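Local coordinates for protein endo-1,3-beta-glucanase, family GH16 (Zobellia galactanivorans, PDB 4CRQ) that probably hydrolyses internal beta-1,3-glucosidic bonds of laminarin, and is represented by the calcium-bound catalytic module of a longer modular family-16 laminarinase, at residues A[115-119]-A[167-171]; A[144-148]-A[175-180]; A[156-160]-A[170-174]. The protein carries 1 engineered substitution. All coordinates share one frame. Residues are numbered along the deposited sequence.

Contact 1: residues A[115-119]-A[167-171]; sequences EIDIM and SIKWF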
# COMPACT_ATOMS: atom_id res chain seq x y z
N GLU A 115 3.16 -5.26 -9.13
CA GLU A 115 2.71 -4.51 -7.98
C GLU A 115 1.20 -4.53 -7.94
O GLU A 115 0.55 -4.29 -8.95
CB GLU A 115 3.20 -3.06 -8.09
CG GLU A 115 2.76 -2.13 -6.95
CD GLU A 115 3.20 -0.67 -7.13
OE1 GLU A 115 4.17 -0.39 -7.86
OE2 GLU A 115 2.59 0.24 -6.53
N ILE A 116 0.64 -4.79 -6.76
CA ILE A 116 -0.81 -4.74 -6.55
C ILE A 116 -1.05 -3.65 -5.52
O ILE A 116 -0.68 -3.81 -4.36
CB ILE A 116 -1.42 -6.08 -6.05
CG1 ILE A 116 -1.02 -7.27 -6.97
CG2 ILE A 116 -2.97 -5.96 -5.91
CD1 ILE A 116 -1.44 -8.64 -6.43
N ASP A 117 -1.66 -2.54 -5.95
CA ASP A 117 -2.06 -1.47 -5.04
C ASP A 117 -3.49 -1.77 -4.60
O ASP A 117 -4.42 -1.62 -5.38
CB ASP A 117 -1.94 -0.09 -5.71
CG ASP A 117 -0.53 0.19 -6.20
OD1 ASP A 117 0.44 -0.14 -5.49
OD2 ASP A 117 -0.36 0.76 -7.30
N ILE A 118 -3.64 -2.20 -3.33
CA ILE A 118 -4.96 -2.58 -2.80
C ILE A 118 -5.77 -1.31 -2.50
O ILE A 118 -6.95 -1.21 -2.86
CB ILE A 118 -4.81 -3.49 -1.56
CG1 ILE A 118 -3.99 -4.72 -1.97
CG2 ILE A 118 -6.19 -3.84 -0.99
CD1 ILE A 118 -3.65 -5.61 -0.79
N MET A 119 -5.12 -0.35 -1.85
CA MET A 119 -5.72 0.94 -1.59
C MET A 119 -4.64 2.01 -1.73
O MET A 119 -3.55 1.83 -1.19
CB MET A 119 -6.32 0.98 -0.16
CG MET A 119 -6.96 2.33 0.25
SD MET A 119 -5.82 3.69 0.63
CE MET A 119 -4.94 3.06 2.07
N SER A 167 -7.69 -13.84 -12.00
CA SER A 167 -8.09 -12.44 -11.88
C SER A 167 -7.64 -11.81 -10.58
O SER A 167 -7.28 -12.52 -9.64
CB SER A 167 -9.63 -12.33 -11.95
OG SER A 167 -10.23 -13.00 -10.85
N ILE A 168 -7.66 -10.48 -10.54
CA ILE A 168 -7.53 -9.73 -9.27
C ILE A 168 -8.78 -8.87 -9.25
O ILE A 168 -9.11 -8.22 -10.26
CB ILE A 168 -6.25 -8.89 -9.16
CG1 ILE A 168 -5.02 -9.79 -9.25
CG2 ILE A 168 -6.23 -8.05 -7.86
CD1 ILE A 168 -3.70 -9.09 -9.55
N LYS A 169 -9.47 -8.87 -8.11
CA LYS A 169 -10.66 -8.04 -7.91
C LYS A 169 -10.39 -7.14 -6.71
O LYS A 169 -9.81 -7.61 -5.72
CB LYS A 169 -11.91 -8.91 -7.68
CG LYS A 169 -12.28 -9.86 -8.82
CD LYS A 169 -13.36 -10.82 -8.33
CE LYS A 169 -13.51 -12.08 -9.18
NZ LYS A 169 -14.57 -11.96 -10.19
N TRP A 170 -10.84 -5.88 -6.78
CA TRP A 170 -10.70 -4.92 -5.67
C TRP A 170 -12.04 -4.60 -5.06
O TRP A 170 -13.06 -4.56 -5.78
CB TRP A 170 -10.09 -3.60 -6.14
CG TRP A 170 -8.64 -3.64 -6.52
CD1 TRP A 170 -7.55 -3.19 -5.78
CD2 TRP A 170 -8.06 -4.16 -7.77
NE1 TRP A 170 -6.38 -3.39 -6.44
CE2 TRP A 170 -6.61 -3.96 -7.65
CE3 TRP A 170 -8.58 -4.74 -8.94
CZ2 TRP A 170 -5.73 -4.34 -8.67
CZ3 TRP A 170 -7.69 -5.12 -9.95
CH2 TRP A 170 -6.29 -4.92 -9.82
N PHE A 171 -12.02 -4.34 -3.75
CA PHE A 171 -13.22 -4.04 -2.98
C PHE A 171 -12.95 -2.98 -1.92
O PHE A 171 -11.83 -2.91 -1.39
CB PHE A 171 -13.71 -5.29 -2.22
CG PHE A 171 -13.88 -6.53 -3.09
CD1 PHE A 171 -12.78 -7.37 -3.37
CD2 PHE A 171 -15.13 -6.88 -3.62
CE1 PHE A 171 -12.93 -8.51 -4.17
CE2 PHE A 171 -15.29 -8.03 -4.42
CZ PHE A 171 -14.18 -8.84 -4.69
O HOH W 1 -9.53 -1.24 -1.89
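Residues 115-119 hold the first part of the ExDxxE motif of GH16; its second glutamate, the acid/base in the family, follows M119 and is here an engineered serine, and E115 is by family analogy the nucleophile. This strand backs onto W170 and I168 of strand 167-171 in the sandwich interior. The axes of 115-117 and 167-171 lie 9.8 Å apart, within 23° of parallel, too far for backbone pairing, so side chains fill the gap. I116 points across with CD1 3.9 Å from CD1 of I168, and I116 CG2 is 4.2 Å from CZ2 of W170. The one hydrogen bond between the segments comes from the indole: W170 NE1 donates to D117 O at 2.8 Å, satisfying the buried ring nitrogen. I118 O lies near the ring plane, 3.6 Å from W170 CD1. A water bridges the segments, donating to I118 O (2.8 Å) and F171 O (2.9 Å). Beside the strand in its sheet, I118 and M119 both face F98 of strand 94-102, a classic beta bulge, while the carboxylates of E115 and D117 lie beside W99. A bulged motif strand backed by apolar residues of the other layer is characteristic of the GH16 jelly roll.

Contact 2: residues A[144-148]-A[175-180]; sequences YGDDV and QQFNEV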
# COMPACT_ATOMS: atom_id res chain seq x y z
N TYR A 144 -2.90 -0.44 -14.79
CA TYR A 144 -4.34 -0.61 -14.95
C TYR A 144 -4.97 -0.35 -13.60
O TYR A 144 -4.67 -1.04 -12.63
CB TYR A 144 -4.70 -2.02 -15.44
CG TYR A 144 -6.14 -2.11 -15.88
CD1 TYR A 144 -7.18 -2.27 -14.94
CD2 TYR A 144 -6.47 -2.01 -17.24
CE1 TYR A 144 -8.51 -2.34 -15.36
CE2 TYR A 144 -7.81 -2.08 -17.65
CZ TYR A 144 -8.80 -2.24 -16.67
OH TYR A 144 -10.12 -2.32 -17.07
N GLY A 145 -5.85 0.64 -13.53
CA GLY A 145 -6.48 0.98 -12.26
C GLY A 145 -7.86 1.56 -12.39
O GLY A 145 -8.32 1.90 -13.51
N ASP A 146 -8.53 1.69 -11.25
CA ASP A 146 -9.83 2.34 -11.18
C ASP A 146 -10.00 2.91 -9.75
O ASP A 146 -9.15 2.69 -8.86
CB ASP A 146 -10.97 1.36 -11.59
CG ASP A 146 -12.14 2.04 -12.26
OD1 ASP A 146 -12.39 3.22 -11.98
OD2 ASP A 146 -12.82 1.39 -13.09
N ASP A 147 -11.08 3.65 -9.54
CA ASP A 147 -11.33 4.23 -8.22
C ASP A 147 -12.77 4.04 -7.82
O ASP A 147 -13.60 3.63 -8.64
CB ASP A 147 -10.88 5.72 -8.14
CG ASP A 147 -11.46 6.62 -9.24
OD1 ASP A 147 -12.45 6.28 -9.91
OD2 ASP A 147 -10.91 7.72 -9.43
N VAL A 148 -13.07 4.33 -6.56
CA VAL A 148 -14.42 4.21 -6.03
C VAL A 148 -14.62 5.35 -5.03
O VAL A 148 -13.69 5.71 -4.29
CB VAL A 148 -14.68 2.81 -5.37
CG1 VAL A 148 -13.74 2.50 -4.18
CG2 VAL A 148 -16.15 2.64 -4.98
N GLN A 175 -17.61 -3.88 -1.74
CA GLN A 175 -18.12 -3.43 -3.02
C GLN A 175 -17.01 -3.50 -4.05
O GLN A 175 -15.99 -2.81 -3.91
CB GLN A 175 -18.68 -2.00 -2.90
CG GLN A 175 -19.12 -1.39 -4.23
CD GLN A 175 -19.72 -0.02 -4.05
OE1 GLN A 175 -20.63 0.17 -3.23
NE2 GLN A 175 -19.23 0.94 -4.81
N GLN A 176 -17.20 -4.33 -5.08
CA GLN A 176 -16.20 -4.46 -6.12
C GLN A 176 -16.15 -3.20 -6.99
O GLN A 176 -17.21 -2.67 -7.34
CB GLN A 176 -16.48 -5.72 -6.95
CG GLN A 176 -15.39 -6.07 -7.94
CD GLN A 176 -15.67 -7.34 -8.71
OE1 GLN A 176 -16.21 -8.31 -8.18
NE2 GLN A 176 -15.28 -7.34 -9.98
N PHE A 177 -14.95 -2.72 -7.31
CA PHE A 177 -14.81 -1.52 -8.15
C PHE A 177 -13.76 -1.64 -9.25
O PHE A 177 -13.59 -0.71 -10.05
CB PHE A 177 -14.55 -0.28 -7.27
CG PHE A 177 -13.20 -0.24 -6.61
CD1 PHE A 177 -12.98 -0.85 -5.34
CD2 PHE A 177 -12.12 0.43 -7.24
CE1 PHE A 177 -11.71 -0.79 -4.74
CE2 PHE A 177 -10.85 0.48 -6.63
CZ PHE A 177 -10.66 -0.13 -5.38
N ASN A 178 -13.04 -2.77 -9.26
CA ASN A 178 -12.04 -3.03 -10.28
C ASN A 178 -11.78 -4.51 -10.40
O ASN A 178 -11.87 -5.24 -9.40
CB ASN A 178 -10.75 -2.25 -9.98
CG ASN A 178 -9.87 -2.02 -11.21
OD1 ASN A 178 -10.34 -2.06 -12.36
ND2 ASN A 178 -8.59 -1.74 -10.97
N GLU A 179 -11.48 -4.94 -11.63
CA GLU A 179 -11.12 -6.31 -11.94
C GLU A 179 -10.15 -6.28 -13.11
O GLU A 179 -10.31 -5.47 -14.04
CB GLU A 179 -12.37 -7.16 -12.27
CG GLU A 179 -12.11 -8.67 -12.38
CD GLU A 179 -13.36 -9.51 -12.59
OE1 GLU A 179 -14.49 -9.03 -12.35
OE2 GLU A 179 -13.21 -10.68 -13.01
N VAL A 180 -9.15 -7.15 -13.04
CA VAL A 180 -8.18 -7.37 -14.11
C VAL A 180 -8.11 -8.87 -14.36
O VAL A 180 -8.11 -9.68 -13.42
CB VAL A 180 -6.75 -6.79 -13.89
CG1 VAL A 180 -6.77 -5.28 -13.92
CG2 VAL A 180 -6.09 -7.28 -12.60
O HOH W 2 -14.98 1.79 -10.54
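No direct hydrogen bond joins 144-148 to 175-180, although the strands run antiparallel at 171° with axes only 6.2 Å apart; what holds them is side-chain contact and one water. The apolar part is strongest at V148 and F177. V148 CG1 sits over the face of the F177 ring, 3.7 Å from its centroid and 15° off the normal, a CH-pi contact, and V148 CB comes within 3.6 Å of F177 CG. At the other end Y144 lies against V180, Y144 CD1 to V180 CG1 being a tight 3.2 Å. Each strand has its backbone partner on its far side: 144-148 bonds to 127-135, and 175-180 to 167-172. The pair therefore looks like two edge strands of the jelly-roll sandwich meeting where its layers close. F177 and N178 both bond through their backbones to W170, and with F177 psi near -4° this fits a classic beta bulge opposite W170, which turns two successive side chains to the same side, toward 144-148. Among the polar groups, N178 OD1 lies 3.5 Å from Y144 CE1 at the ring edge, D146 O lies 3.6 Å from F177 CE2 at the edge of that ring, and N178 ND2 makes a weak hydrogen bond to G130 O. Water 2 donates to D147 O at 3.0 Å and F177 O at 2.9 Å. Within the segments, D147 N donates to D146 OD1 at 2.8 Å, and Q176 NE2 to E179 OE1 at 3.0 Å in the conformer given.

Contact 3: residues A[156-160]-A[170-174]; sequences YHIYS and WFVDG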
# COMPACT_ATOMS: atom_id res chain seq x y z
N TYR A 156 -13.23 4.13 9.65
CA TYR A 156 -12.68 2.85 9.20
C TYR A 156 -13.45 2.32 7.97
O TYR A 156 -14.68 2.45 7.89
CB TYR A 156 -12.71 1.78 10.28
CG TYR A 156 -11.66 2.03 11.33
CD1 TYR A 156 -10.32 1.62 11.14
CD2 TYR A 156 -12.00 2.68 12.53
CE1 TYR A 156 -9.35 1.86 12.11
CE2 TYR A 156 -11.06 2.93 13.51
CZ TYR A 156 -9.73 2.52 13.32
OH TYR A 156 -8.84 2.78 14.35
N HIS A 157 -12.69 1.73 7.04
CA HIS A 157 -13.24 0.97 5.92
C HIS A 157 -12.42 -0.27 5.73
O HIS A 157 -11.26 -0.32 6.17
CB HIS A 157 -13.25 1.79 4.64
CG HIS A 157 -14.16 3.00 4.73
ND1 HIS A 157 -15.49 2.93 4.44
CD2 HIS A 157 -13.90 4.31 5.10
CE1 HIS A 157 -16.04 4.16 4.62
NE2 HIS A 157 -15.08 5.00 5.02
N ILE A 158 -12.99 -1.27 5.07
CA ILE A 158 -12.25 -2.50 4.74
C ILE A 158 -11.76 -2.37 3.29
O ILE A 158 -12.57 -2.20 2.37
CB ILE A 158 -13.13 -3.76 4.85
CG1 ILE A 158 -13.90 -3.79 6.21
CG2 ILE A 158 -12.29 -5.03 4.59
CD1 ILE A 158 -13.06 -3.81 7.49
N TYR A 159 -10.43 -2.47 3.09
CA TYR A 159 -9.86 -2.43 1.74
C TYR A 159 -9.31 -3.80 1.42
O TYR A 159 -8.51 -4.32 2.22
CB TYR A 159 -8.75 -1.40 1.68
CG TYR A 159 -9.26 -0.01 1.99
CD1 TYR A 159 -9.90 0.75 0.99
CD2 TYR A 159 -9.14 0.55 3.29
CE1 TYR A 159 -10.39 2.01 1.26
CE2 TYR A 159 -9.63 1.84 3.56
CZ TYR A 159 -10.25 2.58 2.54
OH TYR A 159 -10.75 3.86 2.74
N SER A 160 -9.72 -4.42 0.30
CA SER A 160 -9.23 -5.77 0.02
C SER A 160 -9.08 -6.02 -1.47
O SER A 160 -9.67 -5.30 -2.30
CB SER A 160 -10.21 -6.81 0.62
OG SER A 160 -11.47 -6.73 -0.04
N TRP A 170 -10.84 -5.88 -6.78
CA TRP A 170 -10.70 -4.92 -5.67
C TRP A 170 -12.04 -4.60 -5.06
O TRP A 170 -13.06 -4.56 -5.78
CB TRP A 170 -10.09 -3.60 -6.14
CG TRP A 170 -8.64 -3.64 -6.52
CD1 TRP A 170 -7.55 -3.19 -5.78
CD2 TRP A 170 -8.06 -4.16 -7.77
NE1 TRP A 170 -6.38 -3.39 -6.44
CE2 TRP A 170 -6.61 -3.96 -7.65
CE3 TRP A 170 -8.58 -4.74 -8.94
CZ2 TRP A 170 -5.73 -4.34 -8.67
CZ3 TRP A 170 -7.69 -5.12 -9.95
CH2 TRP A 170 -6.29 -4.92 -9.82
N PHE A 171 -12.02 -4.34 -3.75
CA PHE A 171 -13.22 -4.04 -2.98
C PHE A 171 -12.95 -2.98 -1.92
O PHE A 171 -11.83 -2.91 -1.39
CB PHE A 171 -13.71 -5.29 -2.22
CG PHE A 171 -13.88 -6.53 -3.09
CD1 PHE A 171 -12.78 -7.37 -3.37
CD2 PHE A 171 -15.13 -6.88 -3.62
CE1 PHE A 171 -12.93 -8.51 -4.17
CE2 PHE A 171 -15.29 -8.03 -4.42
CZ PHE A 171 -14.18 -8.84 -4.69
N VAL A 172 -13.98 -2.19 -1.64
CA VAL A 172 -13.99 -1.31 -0.47
C VAL A 172 -15.28 -1.70 0.20
O VAL A 172 -16.34 -1.67 -0.47
CB VAL A 172 -13.92 0.21 -0.75
CG1 VAL A 172 -14.13 1.02 0.55
CG2 VAL A 172 -12.60 0.57 -1.40
N ASP A 173 -15.18 -2.10 1.48
CA ASP A 173 -16.36 -2.52 2.25
C ASP A 173 -17.18 -3.58 1.49
O ASP A 173 -18.43 -3.58 1.54
CB ASP A 173 -17.22 -1.28 2.60
CG ASP A 173 -16.56 -0.36 3.64
OD1 ASP A 173 -15.74 -0.83 4.48
OD2 ASP A 173 -16.90 0.84 3.63
N GLY A 174 -16.50 -4.48 0.77
CA GLY A 174 -17.17 -5.53 0.00
C GLY A 174 -17.73 -5.15 -1.34
O GLY A 174 -18.26 -6.03 -2.03
O HOH W 3 -13.54 -5.04 1.28
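Five direct hydrogen bonds and one water join strand 156-160 to 170-174. S160 and F171 form the hydrogen-bonded pair: S160 N donates to F171 O at 3.1 Å and F171 N to S160 O at 2.9 Å. Next comes Y159 with V172, a non-hydrogen-bonded pair whose side chains touch, CD1 of Y159 to CG2 of V172 at 3.6 Å, and pack towards V150. The backbones of Y159 and H157 bond instead to A84 and I86 of strand 80-87. At D173 the chain leaves the strand, and this residue serves three groups. D173 N donates to I158 O at 2.8 Å, D173 OD1 accepts from I158 N at 2.8 Å, and D173 OD2 accepts from H157 ND1 at 2.6 Å, almost straight at 175°. The other ring nitrogen, H157 NE2, is bonded to D152 O, so the imidazole uses both nitrogens and is probably protonated. Water 3 donates to I158 O at 3.2 Å, accepts from G174 N at 3.1 Å, and lies 3.0 Å from S160 OG in a hydrogen bond of undecided direction. W170 points sideways, and its NE1 is bonded to D117 O. D173 and G174 both take left-handed backbone angles, 51/37° and 81/-2°, which make V172-Q175 a type I' turn into the next strand. The arrangement is that of a beta hairpin, strands 156-163 and 167-172, with the carboxylate of D173 continuing the ladder beyond its last backbone pair, in the sheet of the GH16 jelly-roll sandwich that packs behind the one carrying 115-117.

Strand 167-172 is common ground: contact 1 uses it to reach across the sandwich, contact 3 pairs it with 156-163, and strand 175-181 of contact 2 follows it directly and pairs with its other edge. The centres of contacts 1 and 2 are about 7 Å apart, and contact 3 lies about 11 Å from each. Along the chain contacts 1 and 2 interleave, while contact 3 is nested inside the loop that contact 2 closes. M119 of contact 1 also packs on Y159 of contact 3. Contacts 1 and 2 join the two layers of the sandwich, at its interior and at its edge, while contact 3 lies within the layer formed by 156-163, 167-172 and 175-181.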